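PDB 7OTJ: ATP-dependent DNA helicase PIF1 from Candida albicans, which couples ATP hydrolysis to 5'-3' unwinding of DNA, and probably resolves G-quadruplexes and forked RNA-DNA hybrids and helps maintain the nuclear and mitochondrial genomes. Local coordinates for residues F74-I88 with L116-R128. Sequence-based numbering, arbitrary orientation.
Sequences FGLGQGKVENLIKKI and LLNKLNEIAKNLR. With nucleotides of chain C.
With CG of Lys119 anti to its own carbonyl carbon (chi1 -64°) and the chain extended beyond, the amine reaches the loop that leads into helix 81-88, while Phe74, at the start of that loop, its CG turned beside the backbone N, lays its ring between Leu84 of helix 81-88 and helix 116-128. The contact belongs to the P-loop NTPase-like helicase domain of Pif1 and is a helix-helix packing with a knob-into-hole core, the two axes crossing at -56° and 10.0 Å apart. Ile123 is the knob, seated among Val81, Leu84, Ile85 and Ile88; its CG1 lies 3.5 Å from Ile85 CG1. Ile123 CD1 and Leu116 CD1 meet the Phe74 ring at its edge, near the ring plane, while Leu84 CD1 sits over one face, offset toward the rim. Farther along, Ile88 CG2 packs on Leu127 CD1 at 3.6 Å, and Trp98 of helix 92-100 touches both residues. At the exposed margin, Ile85 CD1 rests against the amide carbon of Asn126. The Phe74-Gly77 type II' turn also carries Leu76, whose CD2 touches the bases of DT4 and DT5 of chain C, so the loop held by Lys119 also meets bound DNA. Two carbonyls grip that lysine: NZ donates to Gly77 O, tilted 33° from the carbonyl plane, and to Gly79 O, in the carbonyl plane at 2.6 Å.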
loop_
_atom_site.group_PDB
_atom_site.type_symbol
_atom_site.label_atom_id
_atom_site.label_comp_id
_atom_site.label_asym_id
_atom_site.label_seq_id
_atom_site.Cartn_x
_atom_site.Cartn_y
_atom_site.Cartn_z
ATOM N N PHE A 74 2.935 -2.644 17.230
ATOM C CA PHE A 74 2.440 -3.986 17.513
ATOM C C PHE A 74 3.414 -5.062 17.087
ATOM O O PHE A 74 3.377 -6.177 17.618
ATOM C CB PHE A 74 1.167 -4.248 16.711
ATOM C CG PHE A 74 -0.069 -3.783 17.354
ATOM C CD1 PHE A 74 -0.068 -3.384 18.667
ATOM C CD2 PHE A 74 -1.250 -3.768 16.638
ATOM C CE1 PHE A 74 -1.223 -2.956 19.255
ATOM C CE2 PHE A 74 -2.405 -3.351 17.220
ATOM C CZ PHE A 74 -2.398 -2.940 18.529
ATOM N N GLY A 75 4.232 -4.772 16.088
ATOM C CA GLY A 75 4.752 -5.847 15.282
ATOM C C GLY A 75 3.552 -6.293 14.478
ATOM O O GLY A 75 2.928 -5.476 13.795
ATOM N N LEU A 76 3.124 -7.539 14.660
ATOM C CA LEU A 76 1.926 -8.023 13.992
ATOM C C LEU A 76 0.678 -7.889 14.850
ATOM O O LEU A 76 -0.429 -8.046 14.329
ATOM C CB LEU A 76 2.103 -9.489 13.577
ATOM C CG LEU A 76 3.149 -9.751 12.488
ATOM C CD1 LEU A 76 3.218 -11.226 12.150
ATOM C CD2 LEU A 76 2.849 -8.925 11.248
ATOM N N GLY A 77 0.829 -7.580 16.137
ATOM C CA GLY A 77 -0.299 -7.395 17.027
ATOM C C GLY A 77 -1.148 -8.630 17.219
ATOM O O GLY A 77 -2.381 -8.543 17.209
ATOM N N GLN A 78 -0.506 -9.781 17.431
ATOM C CA GLN A 78 -1.221 -11.050 17.413
ATOM C C GLN A 78 -1.665 -11.519 18.789
ATOM O O GLN A 78 -2.726 -12.146 18.906
ATOM C CB GLN A 78 -0.348 -12.137 16.775
ATOM C CG GLN A 78 -0.282 -12.069 15.257
ATOM C CD GLN A 78 0.422 -13.268 14.651
ATOM O OE1 GLN A 78 0.948 -14.127 15.367
ATOM N NE2 GLN A 78 0.436 -13.333 13.325
ATOM N N GLY A 79 -0.893 -11.233 19.835
ATOM C CA GLY A 79 -1.246 -11.718 21.155
ATOM C C GLY A 79 -2.423 -11.006 21.792
ATOM O O GLY A 79 -3.271 -10.427 21.105
ATOM N N LYS A 80 -2.478 -11.032 23.116
ATOM C CA LYS A 80 -3.549 -10.374 23.841
ATOM C C LYS A 80 -3.155 -8.945 24.184
ATOM O O LYS A 80 -1.971 -8.615 24.301
ATOM C CB LYS A 80 -3.911 -11.155 25.104
ATOM C CG LYS A 80 -2.736 -11.748 25.838
ATOM C CD LYS A 80 -3.194 -12.920 26.689
ATOM C CE LYS A 80 -4.423 -12.567 27.521
ATOM N NZ LYS A 80 -5.041 -13.785 28.122
ATOM N N VAL A 81 -4.173 -8.094 24.327
ATOM C CA VAL A 81 -3.952 -6.658 24.473
ATOM C C VAL A 81 -3.050 -6.362 25.665
ATOM O O VAL A 81 -2.249 -5.420 25.633
ATOM C CB VAL A 81 -5.301 -5.925 24.584
ATOM C CG1 VAL A 81 -5.087 -4.418 24.662
ATOM C CG2 VAL A 81 -6.186 -6.279 23.402
ATOM N N GLU A 82 -3.163 -7.151 26.735
ATOM C CA GLU A 82 -2.308 -6.929 27.898
ATOM C C GLU A 82 -0.831 -7.043 27.530
ATOM O O GLU A 82 0.004 -6.286 28.038
ATOM C CB GLU A 82 -2.666 -7.919 29.010
ATOM C CG GLU A 82 -4.033 -7.693 29.658
ATOM C CD GLU A 82 -5.204 -8.043 28.748
ATOM O OE1 GLU A 82 -5.017 -8.821 27.787
ATOM O OE2 GLU A 82 -6.319 -7.532 28.996
ATOM N N ASN A 83 -0.493 -7.951 26.611
ATOM C CA ASN A 83 0.901 -8.096 26.203
ATOM C C ASN A 83 1.296 -7.041 25.178
ATOM O O ASN A 83 2.405 -6.496 25.242
ATOM C CB ASN A 83 1.148 -9.497 25.642
ATOM C CG ASN A 83 0.896 -10.589 26.662
ATOM O OD1 ASN A 83 0.963 -10.358 27.868
ATOM N ND2 ASN A 83 0.611 -11.796 26.178
ATOM N N LEU A 84 0.408 -6.756 24.220
ATOM C CA LEU A 84 0.662 -5.704 23.240
ATOM C C LEU A 84 0.959 -4.370 23.912
ATOM O O LEU A 84 1.780 -3.587 23.418
ATOM C CB LEU A 84 -0.531 -5.567 22.298
ATOM C CG LEU A 84 -0.864 -6.789 21.448
ATOM C CD1 LEU A 84 -2.047 -6.477 20.551
ATOM C CD2 LEU A 84 0.344 -7.237 20.625
ATOM N N ILE A 85 0.281 -4.081 25.025
ATOM C CA ILE A 85 0.490 -2.811 25.714
ATOM C C ILE A 85 1.889 -2.743 26.305
ATOM O O ILE A 85 2.552 -1.700 26.239
ATOM C CB ILE A 85 -0.586 -2.607 26.793
ATOM C CG1 ILE A 85 -1.947 -2.406 26.140
ATOM C CG2 ILE A 85 -0.243 -1.422 27.674
ATOM C CD1 ILE A 85 -3.080 -2.389 27.119
ATOM N N LYS A 86 2.364 -3.845 26.891
ATOM C CA LYS A 86 3.713 -3.841 27.447
ATOM C C LYS A 86 4.758 -3.666 26.351
ATOM O O LYS A 86 5.731 -2.923 26.527
ATOM C CB LYS A 86 3.972 -5.126 28.243
ATOM C CG LYS A 86 3.002 -5.370 29.397
ATOM C CD LYS A 86 3.595 -6.300 30.459
ATOM C CE LYS A 86 4.070 -7.619 29.868
ATOM N NZ LYS A 86 2.978 -8.333 29.151
ATOM N N LYS A 87 4.566 -4.328 25.207
ATOM C CA LYS A 87 5.507 -4.187 24.099
ATOM C C LYS A 87 5.574 -2.742 23.623
ATOM O O LYS A 87 6.662 -2.198 23.405
ATOM C CB LYS A 87 5.118 -5.114 22.947
ATOM C CG LYS A 87 6.059 -5.037 21.754
ATOM C CD LYS A 87 5.620 -5.974 20.644
ATOM C CE LYS A 87 6.609 -5.951 19.489
ATOM N NZ LYS A 87 6.248 -6.921 18.422
ATOM N N ILE A 88 4.414 -2.109 23.441
ATOM C CA ILE A 88 4.391 -0.724 22.985
ATOM C C ILE A 88 5.015 0.197 24.021
ATOM O O ILE A 88 5.665 1.189 23.668
ATOM C CB ILE A 88 2.949 -0.317 22.636
ATOM C CG1 ILE A 88 2.463 -1.154 21.449
ATOM C CG2 ILE A 88 2.861 1.173 22.332
ATOM C CD1 ILE A 88 1.019 -0.951 21.092
ATOM N N LEU A 116 -8.283 -6.319 14.889
ATOM C CA LEU A 116 -7.148 -5.422 15.065
ATOM C C LEU A 116 -7.616 -4.061 15.555
ATOM O O LEU A 116 -7.000 -3.466 16.449
ATOM C CB LEU A 116 -6.386 -5.276 13.750
ATOM C CG LEU A 116 -5.075 -4.503 13.841
ATOM C CD1 LEU A 116 -4.000 -5.353 14.500
ATOM C CD2 LEU A 116 -4.635 -4.036 12.464
ATOM N N LEU A 117 -8.724 -3.568 15.000
ATOM C CA LEU A 117 -9.223 -2.252 15.371
ATOM C C LEU A 117 -9.672 -2.214 16.828
ATOM O O LEU A 117 -9.522 -1.187 17.499
ATOM C CB LEU A 117 -10.360 -1.853 14.434
ATOM C CG LEU A 117 -10.687 -0.364 14.450
ATOM C CD1 LEU A 117 -9.528 0.448 13.866
ATOM C CD2 LEU A 117 -11.998 -0.086 13.724
ATOM N N ASN A 118 -10.240 -3.320 17.327
ATOM C CA ASN A 118 -10.647 -3.393 18.729
ATOM C C ASN A 118 -9.443 -3.372 19.665
ATOM O O ASN A 118 -9.498 -2.761 20.741
ATOM C CB ASN A 118 -11.485 -4.651 18.969
ATOM C CG ASN A 118 -12.924 -4.498 18.497
ATOM O OD1 ASN A 118 -13.434 -3.386 18.385
ATOM N ND2 ASN A 118 -13.590 -5.620 18.236
ATOM N N LYS A 119 -8.347 -4.026 19.272
ATOM C CA LYS A 119 -7.115 -3.942 20.050
ATOM C C LYS A 119 -6.569 -2.521 20.044
ATOM O O LYS A 119 -6.202 -1.979 21.091
ATOM C CB LYS A 119 -6.069 -4.915 19.502
ATOM C CG LYS A 119 -6.448 -6.384 19.606
ATOM C CD LYS A 119 -5.339 -7.280 19.073
ATOM C CE LYS A 119 -5.565 -8.725 19.468
ATOM N NZ LYS A 119 -4.456 -9.597 19.000
ATOM N N LEU A 120 -6.516 -1.896 18.865
ATOM C CA LEU A 120 -6.059 -0.513 18.790
ATOM C C LEU A 120 -6.903 0.387 19.678
ATOM O O LEU A 120 -6.375 1.295 20.330
ATOM C CB LEU A 120 -6.098 -0.026 17.343
ATOM C CG LEU A 120 -5.054 -0.658 16.418
ATOM C CD1 LEU A 120 -5.362 -0.368 14.954
ATOM C CD2 LEU A 120 -3.666 -0.163 16.790
ATOM N N ASN A 121 -8.216 0.146 19.721
ATOM C CA ASN A 121 -9.097 0.940 20.570
ATOM C C ASN A 121 -8.718 0.803 22.041
ATOM O O ASN A 121 -8.524 1.805 22.740
ATOM C CB ASN A 121 -10.548 0.523 20.340
ATOM C CG ASN A 121 -11.535 1.490 20.965
ATOM O OD1 ASN A 121 -11.191 2.634 21.270
ATOM N ND2 ASN A 121 -12.770 1.039 21.153
ATOM N N GLU A 122 -8.588 -0.439 22.520
ATOM C CA GLU A 122 -8.232 -0.678 23.917
ATOM C C GLU A 122 -6.851 -0.126 24.238
ATOM O O GLU A 122 -6.625 0.394 25.335
ATOM C CB GLU A 122 -8.300 -2.173 24.231
ATOM C CG GLU A 122 -9.695 -2.780 24.057
ATOM C CD GLU A 122 -9.796 -4.220 24.550
ATOM O OE1 GLU A 122 -10.823 -4.869 24.260
ATOM O OE2 GLU A 122 -8.861 -4.702 25.228
ATOM N N ILE A 123 -5.917 -0.225 23.292
ATOM C CA ILE A 123 -4.560 0.249 23.542
ATOM C C ILE A 123 -4.542 1.766 23.615
ATOM O O ILE A 123 -3.873 2.353 24.474
ATOM C CB ILE A 123 -3.596 -0.282 22.461
ATOM C CG1 ILE A 123 -3.066 -1.657 22.861
ATOM C CG2 ILE A 123 -2.435 0.673 22.243
ATOM C CD1 ILE A 123 -3.308 -2.739 21.853
ATOM N N ALA A 124 -5.293 2.421 22.728
ATOM C CA ALA A 124 -5.417 3.872 22.777
ATOM C C ALA A 124 -5.894 4.338 24.147
ATOM O O ALA A 124 -5.285 5.222 24.761
ATOM C CB ALA A 124 -6.378 4.344 21.687
ATOM N N LYS A 125 -6.985 3.753 24.643
ATOM C CA LYS A 125 -7.510 4.140 25.947
ATOM C C LYS A 125 -6.480 3.917 27.047
ATOM O O LYS A 125 -6.250 4.798 27.883
ATOM C CB LYS A 125 -8.802 3.379 26.242
ATOM C CG LYS A 125 -9.924 3.675 25.251
ATOM C CD LYS A 125 -11.145 2.803 25.496
ATOM C CE LYS A 125 -12.225 3.086 24.470
ATOM N NZ LYS A 125 -13.455 2.293 24.727
ATOM N N ASN A 126 -5.840 2.746 27.055
ATOM C CA ASN A 126 -4.937 2.403 28.150
ATOM C C ASN A 126 -3.729 3.330 28.188
ATOM O O ASN A 126 -3.439 3.946 29.220
ATOM C CB ASN A 126 -4.484 0.950 28.021
ATOM C CG ASN A 126 -3.744 0.468 29.247
ATOM O OD1 ASN A 126 -4.340 -0.122 30.149
ATOM N ND2 ASN A 126 -2.440 0.722 29.296
ATOM N N LEU A 127 -3.008 3.436 27.070
ATOM C CA LEU A 127 -1.772 4.210 27.050
ATOM C C LEU A 127 -2.013 5.685 27.335
ATOM O O LEU A 127 -1.122 6.369 27.853
ATOM C CB LEU A 127 -1.078 4.043 25.701
ATOM C CG LEU A 127 -0.698 2.623 25.280
ATOM C CD1 LEU A 127 0.051 2.685 23.978
ATOM C CD2 LEU A 127 0.140 1.958 26.347
ATOM N N ARG A 128 -3.201 6.192 27.016
ATOM C CA ARG A 128 -3.496 7.611 27.157
ATOM C C ARG A 128 -4.305 7.943 28.408
ATOM O O ARG A 128 -4.607 9.120 28.631
ATOM C CB ARG A 128 -4.229 8.113 25.909
ATOM C CG ARG A 128 -3.389 8.062 24.652
ATOM C CD ARG A 128 -4.249 8.109 23.400
ATOM N NE ARG A 128 -5.088 9.300 23.340
ATOM C CZ ARG A 128 -4.701 10.464 22.838
ATOM N NH1 ARG A 128 -3.462 10.661 22.422
ATOM N NH2 ARG A 128 -5.583 11.454 22.742
ATOM P P DT C 5 4.449 -3.816 8.192
ATOM O OP1 DT C 5 4.706 -2.390 8.510
ATOM O OP2 DT C 5 5.039 -4.415 6.971
ATOM O "O5'" DT C 5 4.869 -4.653 9.487
ATOM C "C5'" DT C 5 4.573 -4.137 10.783
ATOM C "C4'" DT C 5 5.770 -4.271 11.712
ATOM O "O4'" DT C 5 5.950 -5.664 12.067
ATOM C "C3'" DT C 5 7.100 -3.799 11.133
ATOM O "O3'" DT C 5 7.875 -3.148 12.140
ATOM C "C2'" DT C 5 7.760 -5.098 10.657
ATOM C "C1'" DT C 5 7.211 -6.132 11.631
ATOM N N1 DT C 5 7.009 -7.471 11.026
ATOM C C2 DT C 5 7.609 -8.571 11.597
ATOM O O2 DT C 5 8.318 -8.512 12.582
ATOM N N3 DT C 5 7.349 -9.758 10.965
ATOM C C4 DT C 5 6.561 -9.951 9.844
ATOM O O4 DT C 5 6.387 -11.058 9.348
ATOM C C5 DT C 5 5.958 -8.759 9.299
ATOM C C7 DT C 5 5.081 -8.846 8.083
ATOM C C6 DT C 5 6.205 -7.592 9.915
ATOM P P DT C 4 1.985 -5.303 3.255
ATOM O OP1 DT C 4 2.199 -3.872 2.930
ATOM O OP2 DT C 4 2.919 -6.338 2.761
ATOM O "O5'" DT C 4 1.890 -5.397 4.850
ATOM C "C5'" DT C 4 1.092 -4.459 5.548
ATOM C "C4'" DT C 4 0.947 -4.831 7.012
ATOM O "O4'" DT C 4 0.149 -6.026 7.143
ATOM C "C3'" DT C 4 2.245 -5.155 7.720
ATOM O "O3'" DT C 4 2.851 -3.961 8.145
ATOM C "C2'" DT C 4 1.756 -5.992 8.901
ATOM C "C1'" DT C 4 0.561 -6.740 8.297
ATOM N N1 DT C 4 0.864 -8.167 7.914
ATOM C C2 DT C 4 0.287 -9.180 8.635
ATOM O O2 DT C 4 -0.464 -8.986 9.570
ATOM N N3 DT C 4 0.618 -10.442 8.223
ATOM C C4 DT C 4 1.455 -10.790 7.183
ATOM O O4 DT C 4 1.690 -11.956 6.896
ATOM C C5 DT C 4 2.034 -9.685 6.461
ATOM C C7 DT C 4 2.957 -9.946 5.307
ATOM C C6 DT C 4 1.715 -8.436 6.853
#